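Local coordinates for UTP--glucose-1-phosphate uridylyltransferase (Acinetobacter baumannii, PDB 6IKX), which catalyses the transfer of a uridylyl group from UTP to alpha-D-glucose 1-phosphate, giving UDP-glucose and diphosphate, at residues A35-V40 with E63-R68; I48-L53 with S97-R102; Q154-M159 with V211-I216. The protein carries 1 engineered substitution. One frame throughout, in Å; residues are numbered along the deposited sequence.

Overall arrangement
All three contacts are buried and belong to the nucleotidyltransferase part of the protein, of the GT-A clan. Contact 1 joins helix 35-44 to the end of helix 60-65 and the turn after it, mostly through side chains and without backbone hydrogen bonds. Contacts 2 and 3 belong to the same mixed sheet and rest on backbone hydrogen bonds: five between parallel strands in contact 2, two in a single antiparallel pair in contact 3. Contacts 1 and 2 touch, their centres about 11 Å apart, with Phe66 packed on Val98 and a probable hydrogen bond between Glu63 and Ser100; both meet a second subunit. Contact 3, about 18 Å from contact 2 centre to centre, touches no other chain.

Contact 1: residues A35-V40 with E63-R68; sequences AIEYVV and ENYFDR
Val40 and Phe66 reach toward each other tip to tip, CG2 of the valine lying 3.7 Å from CZ of the ring. The approach is oblique to the ring, with CG1 of Val40 near its CE1. Ile36, one helical turn earlier, crosses the same ring obliquely and brings its CG2 to 4.1 Å from Phe66 CE2, while the CA of Glu37 stands at the ring edge. The far end of the phenyl group thus meets three residues of one helix. Within segment 63-68, CD2 of Tyr65 lies 3.7 Å above one face of the Phe66 ring, offset toward the rim. In the alpha/beta nucleotide-binding sheet of this GT-A enzyme, helix 35-44 and helix 60-65 belong to successive crossovers between parallel strands. Ile36 and Val40 also rest on Leu7 of strand 4-8, and Phe66 packs on Val98 of strand 97-102. Beside this apolar patch, Glu37 and Tyr65 cross at about a right angle. CG of Glu37 is anti to the backbone N (chi1 -156°) and the chain beyond is extended, which carries the carboxylate out to the phenol edge. Tyr65 OH donates to Glu37 OE1 in the ring plane; the modelled separation, 2.5 Å, is very short and its exact value doubtful. The carboxylate is turned 32° from the ring plane, and its other oxygen, OE2, forms salt bridges with Arg33 and Arg41.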
loop_
_atom_site.group_PDB
_atom_site.type_symbol
_atom_site.label_atom_id
_atom_site.label_comp_id
_atom_site.label_asym_id
_atom_site.label_seq_id
_atom_site.Cartn_x
_atom_site.Cartn_y
_atom_site.Cartn_z
ATOM N N ALA A 35 7.538 -8.906 -15.513
ATOM C CA ALA A 35 8.471 -10.045 -15.696
ATOM C C ALA A 35 7.857 -11.310 -15.061
ATOM O O ALA A 35 7.959 -12.391 -15.649
ATOM C CB ALA A 35 9.818 -9.674 -15.096
ATOM N N ILE A 36 7.241 -11.167 -13.886
ATOM C CA ILE A 36 6.718 -12.290 -13.055
ATOM C C ILE A 36 5.701 -13.066 -13.886
ATOM O O ILE A 36 5.569 -14.268 -13.641
ATOM C CB ILE A 36 6.115 -11.796 -11.715
ATOM C CG1 ILE A 36 5.877 -12.934 -10.725
ATOM C CG2 ILE A 36 4.812 -11.023 -11.919
ATOM C CD1 ILE A 36 7.094 -13.664 -10.263
ATOM N N GLU A 37 4.954 -12.401 -14.768
ATOM C CA GLU A 37 3.881 -13.085 -15.520
ATOM C C GLU A 37 4.486 -14.240 -16.309
ATOM O O GLU A 37 3.817 -15.279 -16.489
ATOM C CB GLU A 37 3.140 -12.222 -16.530
ATOM C CG GLU A 37 1.755 -12.795 -16.779
ATOM C CD GLU A 37 0.999 -12.261 -17.974
ATOM O OE1 GLU A 37 0.234 -11.340 -17.766
ATOM O OE2 GLU A 37 1.156 -12.807 -19.102
ATOM N N TYR A 38 5.703 -14.048 -16.780
ATOM C CA TYR A 38 6.373 -14.978 -17.720
ATOM C C TYR A 38 6.796 -16.241 -16.963
ATOM O O TYR A 38 6.831 -17.317 -17.577
ATOM C CB TYR A 38 7.590 -14.308 -18.337
ATOM C CG TYR A 38 7.305 -13.245 -19.363
ATOM C CD1 TYR A 38 7.177 -11.919 -18.983
ATOM C CD2 TYR A 38 7.282 -13.552 -20.716
ATOM C CE1 TYR A 38 6.940 -10.929 -19.916
ATOM C CE2 TYR A 38 7.070 -12.565 -21.665
ATOM C CZ TYR A 38 6.897 -11.253 -21.259
ATOM O OH TYR A 38 6.713 -10.266 -22.178
ATOM N N VAL A 39 7.122 -16.069 -15.675
ATOM C CA VAL A 39 7.653 -17.109 -14.753
ATOM C C VAL A 39 6.457 -17.918 -14.255
ATOM O O VAL A 39 6.569 -19.172 -14.114
ATOM C CB VAL A 39 8.436 -16.472 -13.591
ATOM C CG1 VAL A 39 9.016 -17.508 -12.664
ATOM C CG2 VAL A 39 9.551 -15.583 -14.097
ATOM N N VAL A 40 5.336 -17.235 -14.018
ATOM C CA VAL A 40 4.104 -17.920 -13.560
ATOM C C VAL A 40 3.548 -18.679 -14.767
ATOM O O VAL A 40 3.250 -19.874 -14.572
ATOM C CB VAL A 40 3.090 -16.986 -12.895
ATOM C CG1 VAL A 40 1.744 -17.686 -12.753
ATOM C CG2 VAL A 40 3.588 -16.496 -11.525
ATOM N N GLU A 63 1.027 -9.756 -5.663
ATOM C CA GLU A 63 -0.213 -10.453 -5.259
ATOM C C GLU A 63 -1.398 -9.825 -5.997
ATOM O O GLU A 63 -2.327 -10.572 -6.402
ATOM C CB GLU A 63 -0.394 -10.386 -3.750
ATOM C CG GLU A 63 0.592 -11.284 -3.033
ATOM C CD GLU A 63 1.224 -10.686 -1.782
ATOM O OE1 GLU A 63 2.405 -10.203 -1.868
ATOM O OE2 GLU A 63 0.560 -10.733 -0.722
ATOM N N ASN A 64 -1.367 -8.503 -6.191
ATOM C CA ASN A 64 -2.511 -7.754 -6.765
ATOM C C ASN A 64 -2.620 -8.099 -8.264
ATOM O O ASN A 64 -3.756 -8.216 -8.755
ATOM C CB ASN A 64 -2.415 -6.269 -6.430
ATOM C CG ASN A 64 -2.696 -5.999 -4.966
ATOM O OD1 ASN A 64 -3.357 -6.794 -4.306
ATOM N ND2 ASN A 64 -2.226 -4.864 -4.463
ATOM N N TYR A 65 -1.500 -8.378 -8.913
ATOM C CA TYR A 65 -1.447 -8.761 -10.338
ATOM C C TYR A 65 -2.266 -10.046 -10.562
ATOM O O TYR A 65 -2.838 -10.176 -11.675
ATOM C CB TYR A 65 0.007 -8.819 -10.824
ATOM C CG TYR A 65 0.104 -8.915 -12.329
ATOM C CD1 TYR A 65 -0.125 -7.806 -13.119
ATOM C CD2 TYR A 65 0.288 -10.148 -12.955
ATOM C CE1 TYR A 65 -0.125 -7.901 -14.504
ATOM C CE2 TYR A 65 0.299 -10.267 -14.335
ATOM C CZ TYR A 65 0.086 -9.137 -15.100
ATOM O OH TYR A 65 0.120 -9.227 -16.439
ATOM N N PHE A 66 -2.342 -10.969 -9.589
ATOM C CA PHE A 66 -2.976 -12.303 -9.812
ATOM C C PHE A 66 -4.351 -12.350 -9.151
ATOM O O PHE A 66 -4.933 -13.434 -9.156
ATOM C CB PHE A 66 -2.053 -13.438 -9.365
ATOM C CG PHE A 66 -0.793 -13.502 -10.194
ATOM C CD1 PHE A 66 -0.812 -14.039 -11.469
ATOM C CD2 PHE A 66 0.385 -12.939 -9.745
ATOM C CE1 PHE A 66 0.315 -14.035 -12.272
ATOM C CE2 PHE A 66 1.530 -12.983 -10.519
ATOM C CZ PHE A 66 1.493 -13.517 -11.789
ATOM N N ASP A 67 -4.798 -11.225 -8.581
ATOM C CA ASP A 67 -6.115 -10.988 -7.943
ATOM C C ASP A 67 -7.004 -10.144 -8.884
ATOM O O ASP A 67 -6.520 -9.619 -9.897
ATOM C CB ASP A 67 -5.991 -10.268 -6.599
ATOM C CG ASP A 67 -7.176 -10.532 -5.672
ATOM O OD1 ASP A 67 -8.140 -11.156 -6.145
ATOM O OD2 ASP A 67 -7.176 -10.063 -4.504
ATOM N N ARG A 68 -8.285 -10.030 -8.572
ATOM C CA ARG A 68 -9.215 -9.146 -9.310
ATOM C C ARG A 68 -9.145 -7.736 -8.721
ATOM O O ARG A 68 -8.806 -7.553 -7.545
ATOM C CB ARG A 68 -10.605 -9.784 -9.331
ATOM C CG ARG A 68 -10.664 -10.842 -10.421
ATOM C CD ARG A 68 -11.777 -11.850 -10.296
ATOM N NE ARG A 68 -13.046 -11.311 -10.747
ATOM C CZ ARG A 68 -13.262 -10.809 -11.946
ATOM N NH1 ARG A 68 -12.288 -10.722 -12.833
ATOM N NH2 ARG A 68 -14.448 -10.332 -12.235
#

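Contact 2: residues I48-L53 with S97-R102; sequences IEQIIL and SVISVR
Gln50 to Leu53 run beside Ser97 to Ser100 as parallel strands, the axes of these short segments approaching to 4.7 Å and their N-to-C directions 23° apart. The register pairs Gln50 with Ser97, Ile51 with Val98, Ile52 with Ile99 and Leu53 with Ser100. Five backbone bonds alternate across the gap: Ser97 N donates to Glu49 O, Ile51 N to Ser97 O, Ile99 N to Ile51 O at 2.8 Å, Leu53 N to Ile99 O, and Val101 N to Leu53 O. Between them the CA-H groups of Gln50, Val98 and Ser100 point at the carbonyl oxygens of Ser97, Ile51 and Leu53. These are neighbouring parallel strands of the GT-A alpha/beta sheet, joined by a helical crossover that includes helix 60-65.

On the face bearing Ile51, Val98, Leu53 and Ser100, CD1 of Leu53 meets CG1 of Val98 at 3.7 Å; CG2 of Val98 lies 4.2 Å from CB of Ile51. On the other, Gln50 has CG anti to its backbone N (chi1 -163°) and an extended chain, and its amide runs past Ile99, NE2 standing 3.7 Å from CG1. At this end a water donates to Glu49 O at 3.0 Å, a second partner for that carbonyl, and also lies against Ser97 OG, a very short modelled contact that is doubtful.

Strand 4-8 flanks strand 50-55 on its other edge, bonded to the backbones of Gln50 and Ile52. Val119 of helix 117-120 packs on Gln50, Ile52 and Ile99, whereas Phe66, just after helix 60-65, packs on Val98. A second subunit lies beyond strand 97-102, hydrogen-bonded to the Ser100 backbone, and Asp67 of that subunit forms a salt bridge with Arg102.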
loop_
_atom_site.group_PDB
_atom_site.type_symbol
_atom_site.label_atom_id
_atom_site.label_comp_id
_atom_site.label_asym_id
_atom_site.label_seq_id
_atom_site.Cartn_x
_atom_site.Cartn_y
_atom_site.Cartn_z
ATOM N N ILE A 48 2.098 -26.847 -12.905
ATOM C CA ILE A 48 2.020 -26.307 -11.516
ATOM C C ILE A 48 0.602 -25.777 -11.302
ATOM O O ILE A 48 0.006 -25.182 -12.237
ATOM C CB ILE A 48 3.115 -25.254 -11.214
ATOM C CG1 ILE A 48 4.523 -25.838 -11.384
ATOM C CG2 ILE A 48 2.918 -24.624 -9.824
ATOM C CD1 ILE A 48 4.845 -26.960 -10.417
ATOM N N GLU A 49 0.107 -25.950 -10.089
ATOM C CA GLU A 49 -1.272 -25.586 -9.690
ATOM C C GLU A 49 -1.292 -24.606 -8.524
ATOM O O GLU A 49 -2.312 -23.919 -8.398
ATOM C CB GLU A 49 -2.023 -26.861 -9.295
ATOM C CG GLU A 49 -2.432 -27.669 -10.518
ATOM C CD GLU A 49 -3.213 -28.942 -10.258
ATOM O OE1 GLU A 49 -3.452 -29.277 -9.070
ATOM O OE2 GLU A 49 -3.553 -29.604 -11.252
ATOM N N GLN A 50 -0.275 -24.646 -7.659
ATOM C CA GLN A 50 -0.142 -23.805 -6.449
ATOM C C GLN A 50 1.168 -23.014 -6.559
ATOM O O GLN A 50 2.284 -23.662 -6.466
ATOM C CB GLN A 50 -0.160 -24.650 -5.178
ATOM C CG GLN A 50 -0.440 -23.834 -3.911
ATOM C CD GLN A 50 -0.321 -24.652 -2.648
ATOM O OE1 GLN A 50 0.533 -25.530 -2.506
ATOM N NE2 GLN A 50 -1.197 -24.373 -1.703
ATOM N N ILE A 51 1.031 -21.696 -6.819
ATOM C CA ILE A 51 2.139 -20.701 -6.884
ATOM C C ILE A 51 2.359 -20.197 -5.462
ATOM O O ILE A 51 1.441 -19.611 -4.886
ATOM C CB ILE A 51 1.822 -19.590 -7.902
ATOM C CG1 ILE A 51 1.798 -20.149 -9.331
ATOM C CG2 ILE A 51 2.809 -18.427 -7.793
ATOM C CD1 ILE A 51 3.089 -20.832 -9.734
ATOM N N ILE A 52 3.502 -20.509 -4.866
ATOM C CA ILE A 52 3.818 -20.111 -3.464
ATOM C C ILE A 52 4.822 -18.965 -3.526
ATOM O O ILE A 52 6.018 -19.263 -3.716
ATOM C CB ILE A 52 4.343 -21.307 -2.653
ATOM C CG1 ILE A 52 3.425 -22.522 -2.823
ATOM C CG2 ILE A 52 4.524 -20.924 -1.181
ATOM C CD1 ILE A 52 3.926 -23.790 -2.166
ATOM N N LEU A 53 4.344 -17.718 -3.450
ATOM C CA LEU A 53 5.206 -16.494 -3.473
ATOM C C LEU A 53 5.824 -16.317 -2.071
ATOM O O LEU A 53 5.049 -16.155 -1.123
ATOM C CB LEU A 53 4.342 -15.262 -3.801
ATOM C CG LEU A 53 3.604 -15.257 -5.130
ATOM C CD1 LEU A 53 2.780 -14.005 -5.281
ATOM C CD2 LEU A 53 4.548 -15.377 -6.292
ATOM N N SER A 97 -4.037 -21.695 -7.777
ATOM C CA SER A 97 -4.146 -20.775 -6.626
ATOM C C SER A 97 -2.793 -20.068 -6.473
ATOM O O SER A 97 -1.780 -20.686 -6.791
ATOM C CB SER A 97 -4.566 -21.546 -5.402
ATOM O OG SER A 97 -3.784 -22.720 -5.300
ATOM N N VAL A 98 -2.781 -18.803 -6.066
ATOM C CA VAL A 98 -1.541 -18.064 -5.726
ATOM C C VAL A 98 -1.543 -17.798 -4.228
ATOM O O VAL A 98 -2.510 -17.237 -3.767
ATOM C CB VAL A 98 -1.462 -16.758 -6.515
ATOM C CG1 VAL A 98 -0.197 -15.995 -6.129
ATOM C CG2 VAL A 98 -1.510 -17.039 -8.004
ATOM N N ILE A 99 -0.482 -18.182 -3.528
ATOM C CA ILE A 99 -0.377 -18.212 -2.035
ATOM C C ILE A 99 0.768 -17.296 -1.597
ATOM O O ILE A 99 1.817 -17.277 -2.276
ATOM C CB ILE A 99 -0.063 -19.630 -1.538
ATOM C CG1 ILE A 99 -1.093 -20.646 -2.028
ATOM C CG2 ILE A 99 0.064 -19.640 -0.024
ATOM C CD1 ILE A 99 -2.522 -20.262 -1.705
ATOM N N SER A 100 0.636 -16.649 -0.447
ATOM C CA SER A 100 1.694 -15.755 0.073
ATOM C C SER A 100 2.176 -16.224 1.436
ATOM O O SER A 100 1.324 -16.567 2.301
ATOM C CB SER A 100 1.214 -14.347 0.154
ATOM O OG SER A 100 1.541 -13.691 -1.051
ATOM N N VAL A 101 3.494 -16.166 1.613
ATOM C CA VAL A 101 4.137 -16.235 2.949
ATOM C C VAL A 101 5.275 -15.228 2.911
ATOM O O VAL A 101 5.803 -14.930 1.815
ATOM C CB VAL A 101 4.593 -17.674 3.277
ATOM C CG1 VAL A 101 5.747 -18.112 2.379
ATOM C CG2 VAL A 101 4.939 -17.819 4.752
ATOM N N ARG A 102 5.554 -14.648 4.068
ATOM C CA ARG A 102 6.571 -13.575 4.235
ATOM C C ARG A 102 7.917 -14.178 4.606
ATOM O O ARG A 102 7.966 -14.955 5.566
ATOM C CB ARG A 102 6.130 -12.584 5.324
ATOM C CG ARG A 102 4.933 -11.762 4.889
ATOM C CD ARG A 102 5.184 -10.861 3.682
ATOM N NE ARG A 102 4.057 -9.973 3.380
ATOM C CZ ARG A 102 3.698 -8.888 4.075
ATOM N NH1 ARG A 102 4.345 -8.508 5.161
ATOM N NH2 ARG A 102 2.641 -8.195 3.708
HETATM O O HOH W 1 -4.785 -24.461 -6.839
#

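Contact 3: residues Q154-M159 with V211-I216; sequences QAAQIM and VLPAKI
Gln157 and Val211 form a hydrogen-bonded antiparallel pair, their CA atoms 5.2 Å apart, and both strands are held here by the two bonds of that pair. Gln157 N donates to Val211 O at 3.0 Å, nearly straight at 169° and in the carbonyl plane. The return bond, from Val211 N to Gln157 O, has its donor tilted 26° from that plane. CB of Gln157 and CB of Val211 lie 4.4 Å apart on one face of the sheet. One residue earlier, CA of Ala156 makes a CA-H...O contact with Val211 O at 3.5 Å, giving the same oxygen a weaker second neighbour.

Apolar contacts are few and small. CB of Ala156 lies 4.1 Å from CD of Pro213 and 4.4 Å from CD2 of Leu212; the methyl thus touches residues just past the pair, where the strand gives way to loop.

Within segment 154-159, chi2 of -68° turns CD of Gln157 back, and NE2 donates to Ala155 O at 2.8 Å from above the carbonyl plane. The buried amide is satisfied further by Glu247 through NE2 and by Ser185 through OE1.

The pairing joins strands 156-162 and 209-212 of the mixed sheet, with strand 246-250 parallel to the former on its other edge. Helix 142-153 covers the face of Gln157 and Val211 through Met146, Arg149 and Tyr150, while Leu240 of helix 233-240 packs against Ala156 and Pro213.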
loop_
_atom_site.group_PDB
_atom_site.type_symbol
_atom_site.label_atom_id
_atom_site.label_comp_id
_atom_site.label_asym_id
_atom_site.label_seq_id
_atom_site.Cartn_x
_atom_site.Cartn_y
_atom_site.Cartn_z
ATOM N N GLN A 154 13.244 -39.778 -9.441
ATOM C CA GLN A 154 13.161 -39.493 -7.982
ATOM C C GLN A 154 14.510 -38.936 -7.498
ATOM O O GLN A 154 14.800 -39.060 -6.286
ATOM C CB GLN A 154 12.719 -40.773 -7.262
ATOM C CG GLN A 154 11.656 -40.575 -6.182
ATOM C CD GLN A 154 10.363 -39.919 -6.615
ATOM O OE1 GLN A 154 9.574 -39.507 -5.766
ATOM N NE2 GLN A 154 10.111 -39.820 -7.919
ATOM N N ALA A 155 15.289 -38.335 -8.412
ATOM C CA ALA A 155 16.543 -37.587 -8.157
ATOM C C ALA A 155 16.284 -36.079 -8.296
ATOM O O ALA A 155 15.674 -35.665 -9.312
ATOM C CB ALA A 155 17.608 -37.993 -9.146
ATOM N N ALA A 156 16.781 -35.279 -7.355
ATOM C CA ALA A 156 16.607 -33.812 -7.385
ATOM C C ALA A 156 17.212 -33.313 -8.701
ATOM O O ALA A 156 18.133 -33.961 -9.208
ATOM C CB ALA A 156 17.217 -33.158 -6.179
ATOM N N GLN A 157 16.621 -32.268 -9.262
ATOM C CA GLN A 157 17.029 -31.661 -10.546
ATOM C C GLN A 157 17.478 -30.223 -10.271
ATOM O O GLN A 157 16.781 -29.484 -9.511
ATOM C CB GLN A 157 15.880 -31.758 -11.558
ATOM C CG GLN A 157 15.360 -33.185 -11.781
ATOM C CD GLN A 157 16.338 -34.107 -12.487
ATOM O OE1 GLN A 157 16.879 -33.791 -13.562
ATOM N NE2 GLN A 157 16.591 -35.263 -11.874
ATOM N N ILE A 158 18.639 -29.877 -10.813
ATOM C CA ILE A 158 19.178 -28.491 -10.891
ATOM C C ILE A 158 19.288 -28.134 -12.377
ATOM O O ILE A 158 20.056 -28.782 -13.119
ATOM C CB ILE A 158 20.510 -28.365 -10.137
ATOM C CG1 ILE A 158 20.324 -28.302 -8.622
ATOM C CG2 ILE A 158 21.283 -27.158 -10.607
ATOM C CD1 ILE A 158 19.870 -29.573 -7.972
ATOM N N MET A 159 18.499 -27.168 -12.832
ATOM C CA MET A 159 18.583 -26.731 -14.250
ATOM C C MET A 159 19.917 -25.986 -14.443
ATOM O O MET A 159 20.288 -25.186 -13.555
ATOM C CB MET A 159 17.382 -25.863 -14.646
ATOM C CG MET A 159 17.356 -25.525 -16.141
ATOM S SD MET A 159 15.913 -24.614 -16.721
ATOM C CE MET A 159 14.593 -25.674 -16.135
ATOM N N VAL A 211 13.794 -28.783 -8.970
ATOM C CA VAL A 211 12.771 -29.697 -8.395
ATOM C C VAL A 211 13.479 -30.448 -7.282
ATOM O O VAL A 211 14.540 -30.967 -7.554
ATOM C CB VAL A 211 12.211 -30.628 -9.471
ATOM C CG1 VAL A 211 11.024 -31.411 -8.943
ATOM C CG2 VAL A 211 11.877 -29.853 -10.727
ATOM N N LEU A 212 12.935 -30.392 -6.072
ATOM C CA LEU A 212 13.561 -30.840 -4.808
ATOM C C LEU A 212 12.524 -31.647 -4.051
ATOM O O LEU A 212 11.323 -31.431 -4.195
ATOM C CB LEU A 212 13.967 -29.641 -3.945
ATOM C CG LEU A 212 14.795 -28.548 -4.610
ATOM C CD1 LEU A 212 14.857 -27.329 -3.706
ATOM C CD2 LEU A 212 16.199 -29.022 -4.935
ATOM N N PRO A 213 12.959 -32.612 -3.236
ATOM C CA PRO A 213 12.066 -33.265 -2.293
ATOM C C PRO A 213 11.818 -32.404 -1.055
ATOM O O PRO A 213 12.563 -31.519 -0.815
ATOM C CB PRO A 213 12.845 -34.547 -1.938
ATOM C CG PRO A 213 14.288 -34.138 -2.059
ATOM C CD PRO A 213 14.303 -33.199 -3.247
ATOM N N ALA A 214 10.774 -32.733 -0.312
ATOM C CA ALA A 214 10.311 -32.019 0.895
ATOM C C ALA A 214 11.349 -32.161 1.994
ATOM O O ALA A 214 11.380 -31.281 2.884
ATOM C CB ALA A 214 8.986 -32.581 1.339
ATOM N N LYS A 215 12.076 -33.288 1.983
ATOM C CA LYS A 215 13.284 -33.548 2.813
ATOM C C LYS A 215 14.043 -32.229 2.972
ATOM O O LYS A 215 14.550 -31.986 4.083
ATOM C CB LYS A 215 14.277 -34.482 2.095
ATOM C CG LYS A 215 14.211 -35.982 2.349
ATOM C CD LYS A 215 15.271 -36.777 1.528
ATOM N N ILE A 216 14.194 -31.483 1.853
ATOM C CA ILE A 216 15.119 -30.321 1.711
ATOM C C ILE A 216 14.853 -29.326 2.836
ATOM O O ILE A 216 15.760 -28.601 3.137
ATOM C CB ILE A 216 14.987 -29.621 0.340
ATOM C CG1 ILE A 216 16.264 -28.900 -0.114
ATOM C CG2 ILE A 216 13.817 -28.651 0.365
ATOM C CD1 ILE A 216 17.527 -29.749 -0.125
#